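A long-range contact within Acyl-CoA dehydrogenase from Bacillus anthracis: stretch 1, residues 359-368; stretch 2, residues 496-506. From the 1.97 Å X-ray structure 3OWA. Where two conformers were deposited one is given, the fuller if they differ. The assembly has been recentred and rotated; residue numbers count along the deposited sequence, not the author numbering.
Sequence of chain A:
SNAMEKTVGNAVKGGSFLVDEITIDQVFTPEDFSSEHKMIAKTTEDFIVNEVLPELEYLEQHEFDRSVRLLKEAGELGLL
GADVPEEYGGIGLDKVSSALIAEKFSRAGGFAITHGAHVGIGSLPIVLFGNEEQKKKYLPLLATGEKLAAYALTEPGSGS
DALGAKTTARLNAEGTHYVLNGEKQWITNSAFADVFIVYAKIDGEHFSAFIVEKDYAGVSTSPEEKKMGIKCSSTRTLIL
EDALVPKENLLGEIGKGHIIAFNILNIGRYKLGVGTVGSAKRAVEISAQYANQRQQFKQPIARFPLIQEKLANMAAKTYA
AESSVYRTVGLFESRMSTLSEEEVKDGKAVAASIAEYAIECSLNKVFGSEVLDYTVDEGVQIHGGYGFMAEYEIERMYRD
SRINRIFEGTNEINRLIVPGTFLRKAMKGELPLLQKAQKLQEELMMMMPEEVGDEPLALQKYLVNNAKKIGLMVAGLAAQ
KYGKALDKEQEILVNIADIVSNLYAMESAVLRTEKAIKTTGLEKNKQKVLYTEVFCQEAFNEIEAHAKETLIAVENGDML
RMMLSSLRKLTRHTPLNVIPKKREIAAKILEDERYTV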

# COMPACT_ATOMS: atom_id res chain seq x y z
N ILE A 359 12.05 -1.97 22.79
CA ILE A 359 10.92 -1.14 22.38
C ILE A 359 11.25 -0.30 21.15
O ILE A 359 10.55 -0.35 20.15
N GLU A 360 12.32 0.47 21.24
CA GLU A 360 12.81 1.27 20.14
C GLU A 360 13.07 0.41 18.87
O GLU A 360 12.78 0.85 17.76
N CYS A 361 13.60 -0.80 19.02
CA CYS A 361 13.85 -1.70 17.87
C CYS A 361 12.56 -2.07 17.14
O CYS A 361 12.50 -2.04 15.89
N SER A 362 11.54 -2.43 17.90
CA SER A 362 10.24 -2.80 17.33
C SER A 362 9.59 -1.59 16.66
O SER A 362 9.05 -1.71 15.55
N LEU A 363 9.65 -0.43 17.30
CA LEU A 363 9.16 0.80 16.67
C LEU A 363 9.83 1.10 15.33
O LEU A 363 9.16 1.49 14.39
N ASN A 364 11.15 0.98 15.28
CA ASN A 364 11.92 1.25 14.06
C ASN A 364 11.51 0.30 12.97
O ASN A 364 11.33 0.69 11.81
N LYS A 365 11.34 -0.96 13.32
CA LYS A 365 10.99 -1.94 12.34
C LYS A 365 9.62 -1.65 11.70
O LYS A 365 9.50 -1.68 10.47
N VAL A 366 8.61 -1.38 12.53
CA VAL A 366 7.29 -1.10 12.02
C VAL A 366 7.28 0.23 11.31
O VAL A 366 6.73 0.37 10.20
N PHE A 367 7.90 1.24 11.92
CA PHE A 367 7.82 2.58 11.32
C PHE A 367 8.59 2.61 10.01
O PHE A 367 8.09 3.13 9.03
N GLY A 368 9.79 2.04 9.99
CA GLY A 368 10.60 2.00 8.76
C GLY A 368 9.94 1.23 7.64
O GLY A 368 9.90 1.67 6.48
N ILE A 496 -2.26 2.16 21.14
CA ILE A 496 -1.26 2.62 22.07
C ILE A 496 0.11 2.50 21.41
O ILE A 496 0.90 3.44 21.44
N ALA A 497 0.36 1.36 20.79
CA ALA A 497 1.61 1.13 20.04
C ALA A 497 1.81 2.16 18.95
O ALA A 497 2.93 2.63 18.76
N ASP A 498 0.75 2.52 18.24
CA ASP A 498 0.83 3.54 17.18
C ASP A 498 1.09 4.93 17.76
O ASP A 498 1.86 5.71 17.18
N ILE A 499 0.47 5.23 18.90
CA ILE A 499 0.79 6.46 19.59
C ILE A 499 2.28 6.54 19.96
O ILE A 499 2.95 7.55 19.72
N VAL A 500 2.80 5.47 20.56
CA VAL A 500 4.17 5.47 21.03
C VAL A 500 5.10 5.58 19.80
O VAL A 500 6.13 6.30 19.84
N SER A 501 4.74 4.89 18.72
CA SER A 501 5.58 4.90 17.54
C SER A 501 5.64 6.33 16.95
O SER A 501 6.71 6.86 16.66
N ASN A 502 4.48 6.96 16.79
CA ASN A 502 4.45 8.33 16.27
C ASN A 502 5.21 9.28 17.16
O ASN A 502 5.95 10.12 16.67
N LEU A 503 5.04 9.13 18.47
CA LEU A 503 5.78 9.94 19.43
C LEU A 503 7.32 9.84 19.30
O LEU A 503 8.03 10.86 19.29
N TYR A 504 7.82 8.62 19.21
CA TYR A 504 9.26 8.35 19.03
C TYR A 504 9.81 8.96 17.74
O TYR A 504 10.90 9.55 17.73
N ALA A 505 9.09 8.82 16.64
CA ALA A 505 9.52 9.44 15.39
C ALA A 505 9.50 10.98 15.48
O ALA A 505 10.44 11.65 15.03
N MSE A 506 8.43 11.53 16.05
CA MSE A 506 8.31 13.00 16.23
C MSE A 506 9.44 13.55 17.07
O MSE A 506 10.08 14.51 16.67

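Two helices, far apart in sequence, cross almost at right angles (89°), their axes approaching to 9.9 Å. A perpendicular crossing leaves little length for contact, so the packing is a compact patch built around one bump and one hollow. The bump is Leu363, whose CA lies 5.5 Å from the CA of Ser501, the nearest backbone pair. Its CA-to-CB bond points toward the other helix, and with chi1 m and chi2 t the side chain enters a hole formed by Ala497, Val500, Ser501 and Tyr504, positions spaced i, i+3, i+4 and i+7 along one side of the helix. CD1 of Leu363 meets CG1 of Val500 at 3.9 Å and CB of Tyr504 at 3.7 Å. The leucine also comes close to the backbone: CD2 of Leu363 is 3.8 Å from CA of Ser501 and 4.3 Å from O of Ala497.

One turn on, Phe367 provides a second, flatter surface. Its t rotamer lays one ring face against Ala505, whose CB sits 3.9 Å from the ring centroid in a CH-pi contact; the closest atom there is CZ of Phe367, 3.5 Å from that CB. OD1 of Asn502 approaches the ring edge, 4.2 Å from CE1 of Phe367.

Tyr504, also t at chi1 and with its CA-to-CB bond toward the first helix, both walls the leucine's hole and extends beyond it. Its ring reaches across to Glu360, where OH of Tyr504 lies 3.5 Å from CG of Glu360, and the side chain of Asn364 comes up to the ring edge. Val500, with chi1 t, helps wall the leucine's pocket.

No hydrogen bond joins the two stretches. The Tyr504 hydroxyl and Glu360 OE1 are hydrogen-bonded elsewhere in the structure, and across the contact the side chains meet by packing alone: a leucine knob, an aromatic plate over an alanine, and a tyrosine reaching over to the first helix.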

# COMPACT_ATOMS: atom_id res chain seq x y z
CB ILE A 359 10.37 -0.25 23.50
CG1 ILE A 359 9.68 -1.11 24.56
CG2 ILE A 359 9.40 0.77 22.93
CD1 ILE A 359 9.41 -0.36 25.89
CB GLU A 360 14.08 2.02 20.58
CG GLU A 360 13.81 3.07 21.69
CD GLU A 360 13.86 2.52 23.14
OE1 GLU A 360 13.96 3.36 24.05
OE2 GLU A 360 13.80 1.27 23.36
CB CYS A 361 14.57 -2.99 18.31
SG CYS A 361 16.30 -2.73 18.85
CB SER A 362 9.31 -3.36 18.41
OG SER A 362 9.46 -4.77 18.50
CB LEU A 363 9.27 2.03 17.58
CG LEU A 363 8.63 1.96 18.98
CD1 LEU A 363 8.95 3.24 19.76
CD2 LEU A 363 7.11 1.67 18.92
CB ASN A 364 13.41 1.04 14.30
CG ASN A 364 14.07 2.17 15.09
OD1 ASN A 364 13.53 3.28 15.27
ND2 ASN A 364 15.27 1.89 15.56
CB LYS A 365 11.04 -3.35 12.94
CG LYS A 365 10.92 -4.47 11.90
CD LYS A 365 9.50 -4.93 11.70
CE LYS A 365 9.42 -5.83 10.52
NZ LYS A 365 8.06 -6.45 10.32
CB VAL A 366 6.21 -1.06 13.16
CG1 VAL A 366 4.84 -0.62 12.56
CG2 VAL A 366 6.10 -2.40 13.86
CB PHE A 367 8.37 3.62 12.28
CG PHE A 367 8.14 5.03 11.84
CD1 PHE A 367 6.95 5.67 12.13
CD2 PHE A 367 9.15 5.75 11.20
CE1 PHE A 367 6.73 6.99 11.74
CE2 PHE A 367 8.95 7.06 10.80
CZ PHE A 367 7.74 7.69 11.07
CB ILE A 496 -1.32 1.81 23.40
CG1 ILE A 496 -2.62 2.14 24.16
CG2 ILE A 496 -0.10 2.07 24.26
CD1 ILE A 496 -2.98 1.13 25.18
CB ALA A 497 1.65 -0.29 19.48
CB ASP A 498 -0.46 3.55 16.33
CG ASP A 498 -0.67 2.23 15.54
OD1 ASP A 498 0.31 1.45 15.37
OD2 ASP A 498 -1.81 1.96 15.08
CB ILE A 499 -0.10 6.72 20.86
CG1 ILE A 499 -1.53 6.99 20.42
CG2 ILE A 499 0.47 7.91 21.66
CD1 ILE A 499 -2.55 7.00 21.56
CB VAL A 500 4.49 4.18 21.83
CG1 VAL A 500 5.99 4.11 22.20
CG2 VAL A 500 3.58 4.09 23.09
CB SER A 501 5.06 3.94 16.50
OG SER A 501 5.90 4.03 15.36
CB ASN A 502 3.01 8.81 16.07
CG ASN A 502 2.46 8.41 14.72
OD1 ASN A 502 3.18 7.92 13.85
ND2 ASN A 502 1.18 8.60 14.54
CB LEU A 503 5.29 9.63 20.85
CG LEU A 503 6.25 10.09 21.93
CD1 LEU A 503 5.99 11.56 22.19
CD2 LEU A 503 6.13 9.24 23.19
CB TYR A 504 9.53 6.82 19.06
CG TYR A 504 10.99 6.44 19.14
CD1 TYR A 504 11.81 6.93 20.17
CD2 TYR A 504 11.56 5.60 18.20
CE1 TYR A 504 13.16 6.59 20.26
CE2 TYR A 504 12.91 5.23 18.28
CZ TYR A 504 13.70 5.74 19.32
OH TYR A 504 15.03 5.39 19.39
CB ALA A 505 8.65 8.95 14.24
CB MSE A 506 7.00 13.35 16.94
CG MSE A 506 5.77 13.23 16.09
SE MSE A 506 4.22 13.60 17.17
CE MSE A 506 4.55 15.45 17.60